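PDB 1S4D: uroporphyrinogen-III C-methyltransferase from Pseudomonas denitrificans, which catalyses the two successive S-adenosyl-L-methionine-dependent methylations, at C-2 and C-7, that convert uroporphyrinogen III to precorrin-2 on the way to cobalamin and siroheme. Local coordinates for residues 41-47 with 93-99. Numbering follows the deposited sequence.
Sequences ADVIVHD and NRVLRLK
Strands 43-46 and 94-99 run parallel, their short axes 4.6 Å apart at closest and crossing at -25°. Val-43, Ile-44, Val-45 and His-46 pair with Val-95, Leu-96, Arg-97 and Leu-98. The ladder alternates: Leu-96 N to Val-43 O (3.0 Å), Val-45 N to Leu-96 O (2.8 Å), Leu-98 N to Val-45 O (2.8 Å), then a weak Asp-47 N to Leu-98 O (3.5 Å). Arg-94 O accepts Asp-42 N (2.9 Å) and, weakly, Val-43 N (3.4 Å). Asp-42 OD2 accepts Arg-94 N (2.9 Å). Arg-97 has chi1 t; off-rotamer chi2 (96°) and chi3 (-109°) turn its guanidinium back to 43-46. Arg-97 NE bonds Val-45 O weakly (3.3 Å), and Arg-97 NH2 forms a very short salt bridge with Asp-47 OD2 (2.5 Å). Arg-97 NH1 and Lys-99 NZ both pair with Glu-112; Lys-99 NZ also bonds Gly-107 O. Asp-47 OD1 accepts Gly-100 N, at the S-adenosyl-L-homocysteine site that follows strand 94-99. These are inner strands of the N-terminal parallel sheet. Strand 63-66 flanks 43-46, and strand 16-21 flanks 94-99. Helix 78-90, crossing from 63-66 over 43-46 to 94-99, covers Val-45, Val-95 and Arg-97; helix 32-40 covers Ile-44 and Leu-96 on the opposite face.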
loop_
_atom_site.group_PDB
_atom_site.type_symbol
_atom_site.label_atom_id
_atom_site.label_comp_id
_atom_site.label_asym_id
_atom_site.label_seq_id
_atom_site.Cartn_x
_atom_site.Cartn_y
_atom_site.Cartn_z
ATOM N N ALA B 41 23.315 0.005 -5.819
ATOM C CA ALA B 41 23.166 0.994 -6.885
ATOM C C ALA B 41 24.432 1.784 -7.251
ATOM O O ALA B 41 25.213 2.182 -6.391
ATOM C CB ALA B 41 22.048 1.930 -6.563
ATOM N N ASP B 42 24.618 2.012 -8.544
ATOM C CA ASP B 42 25.642 2.938 -9.002
ATOM C C ASP B 42 25.107 4.350 -8.956
ATOM O O ASP B 42 25.846 5.282 -8.703
ATOM C CB ASP B 42 26.106 2.595 -10.415
ATOM C CG ASP B 42 26.890 1.305 -10.471
ATOM O OD1 ASP B 42 27.833 1.158 -9.670
ATOM O OD2 ASP B 42 26.640 0.387 -11.276
ATOM N N VAL B 43 23.815 4.503 -9.185
ATOM C CA VAL B 43 23.205 5.816 -9.184
ATOM C C VAL B 43 21.774 5.727 -8.648
ATOM O O VAL B 43 21.036 4.804 -8.959
ATOM C CB VAL B 43 23.356 6.528 -10.587
ATOM C CG1 VAL B 43 22.750 5.709 -11.719
ATOM C CG2 VAL B 43 22.814 7.946 -10.562
ATOM N N ILE B 44 21.421 6.663 -7.783
ATOM C CA ILE B 44 20.122 6.673 -7.125
ATOM C C ILE B 44 19.445 7.967 -7.524
ATOM O O ILE B 44 19.841 9.065 -7.071
ATOM C CB ILE B 44 20.289 6.589 -5.588
ATOM C CG1 ILE B 44 20.935 5.262 -5.204
ATOM C CG2 ILE B 44 18.946 6.730 -4.872
ATOM C CD1 ILE B 44 21.351 5.188 -3.788
ATOM N N VAL B 45 18.463 7.844 -8.414
ATOM C CA VAL B 45 17.687 8.985 -8.857
ATOM C C VAL B 45 16.466 9.016 -7.961
ATOM O O VAL B 45 15.632 8.099 -7.981
ATOM C CB VAL B 45 17.319 8.844 -10.334
ATOM C CG1 VAL B 45 16.509 10.041 -10.832
ATOM C CG2 VAL B 45 18.577 8.691 -11.152
ATOM N N HIS B 46 16.382 10.055 -7.142
ATOM C CA HIS B 46 15.377 10.102 -6.093
ATOM C C HIS B 46 14.488 11.358 -6.102
ATOM O O HIS B 46 14.825 12.365 -6.702
ATOM C CB HIS B 46 16.057 9.939 -4.741
ATOM C CG HIS B 46 16.885 11.117 -4.358
ATOM N ND1 HIS B 46 18.258 11.128 -4.473
ATOM C CD2 HIS B 46 16.535 12.335 -3.876
ATOM C CE1 HIS B 46 18.717 12.305 -4.078
ATOM N NE2 HIS B 46 17.692 13.056 -3.720
ATOM N N ASP B 47 13.344 11.255 -5.426
ATOM C CA ASP B 47 12.391 12.349 -5.240
ATOM C C ASP B 47 12.834 13.360 -4.183
ATOM O O ASP B 47 13.689 13.061 -3.357
ATOM C CB ASP B 47 11.070 11.760 -4.760
ATOM C CG ASP B 47 10.343 11.002 -5.841
ATOM O OD1 ASP B 47 9.417 10.221 -5.497
ATOM O OD2 ASP B 47 10.618 11.153 -7.058
ATOM N N ASN B 93 25.267 1.423 -15.924
ATOM C CA ASN B 93 25.060 1.590 -14.485
ATOM C C ASN B 93 23.981 0.632 -13.949
ATOM O O ASN B 93 23.061 0.245 -14.673
ATOM C CB ASN B 93 24.667 3.038 -14.134
ATOM C CG ASN B 93 25.790 4.031 -14.366
ATOM O OD1 ASN B 93 26.698 4.155 -13.550
ATOM N ND2 ASN B 93 25.727 4.760 -15.487
ATOM N N ARG B 94 24.113 0.245 -12.683
ATOM C CA ARG B 94 23.013 -0.353 -11.948
ATOM C C ARG B 94 22.195 0.844 -11.451
ATOM O O ARG B 94 22.688 1.650 -10.653
ATOM C CB ARG B 94 23.531 -1.182 -10.764
ATOM C CG ARG B 94 24.600 -2.260 -11.082
ATOM C CD ARG B 94 25.398 -2.651 -9.855
ATOM N NE ARG B 94 26.655 -3.324 -10.161
ATOM C CZ ARG B 94 26.776 -4.651 -10.342
ATOM N NH1 ARG B 94 25.709 -5.447 -10.246
ATOM N NH2 ARG B 94 27.960 -5.183 -10.625
ATOM N N VAL B 95 20.967 0.975 -11.952
ATOM C CA VAL B 95 20.166 2.181 -11.746
ATOM C C VAL B 95 18.990 1.941 -10.806
ATOM O O VAL B 95 18.157 1.040 -11.040
ATOM C CB VAL B 95 19.623 2.749 -13.095
ATOM C CG1 VAL B 95 18.989 4.098 -12.891
ATOM C CG2 VAL B 95 20.718 2.851 -14.117
ATOM N N LEU B 96 18.934 2.760 -9.759
ATOM C CA LEU B 96 17.863 2.750 -8.768
ATOM C C LEU B 96 17.066 4.032 -8.903
ATOM O O LEU B 96 17.627 5.137 -8.711
ATOM C CB LEU B 96 18.482 2.733 -7.363
ATOM C CG LEU B 96 17.870 1.922 -6.221
ATOM C CD1 LEU B 96 18.524 2.377 -4.999
ATOM C CD2 LEU B 96 16.417 2.143 -6.076
ATOM N N ARG B 97 15.783 3.915 -9.252
ATOM C CA ARG B 97 14.895 5.096 -9.245
ATOM C C ARG B 97 14.133 4.953 -7.953
ATOM O O ARG B 97 13.349 4.017 -7.826
ATOM C CB ARG B 97 13.968 5.143 -10.471
ATOM C CG ARG B 97 12.747 6.072 -10.365
ATOM C CD ARG B 97 12.899 7.486 -10.978
ATOM N NE ARG B 97 12.973 8.472 -9.906
ATOM C CZ ARG B 97 12.103 9.455 -9.665
ATOM N NH1 ARG B 97 11.051 9.688 -10.450
ATOM N NH2 ARG B 97 12.312 10.240 -8.624
ATOM N N LEU B 98 14.428 5.831 -6.984
ATOM C CA LEU B 98 13.877 5.735 -5.631
ATOM C C LEU B 98 12.640 6.606 -5.543
ATOM O O LEU B 98 12.735 7.823 -5.572
ATOM C CB LEU B 98 14.876 6.261 -4.605
ATOM C CG LEU B 98 15.232 5.598 -3.256
ATOM C CD1 LEU B 98 15.631 6.615 -2.185
ATOM C CD2 LEU B 98 14.167 4.692 -2.722
ATOM N N LYS B 99 11.465 6.022 -5.431
ATOM C CA LYS B 99 10.307 6.882 -5.410
ATOM C C LYS B 99 9.687 6.889 -4.032
ATOM O O LYS B 99 9.754 5.875 -3.297
ATOM C CB LYS B 99 9.334 6.420 -6.480
ATOM C CG LYS B 99 10.066 6.119 -7.805
ATOM C CD LYS B 99 9.190 5.377 -8.760
ATOM C CE LYS B 99 7.907 6.148 -8.998
ATOM N NZ LYS B 99 8.227 7.389 -9.721
#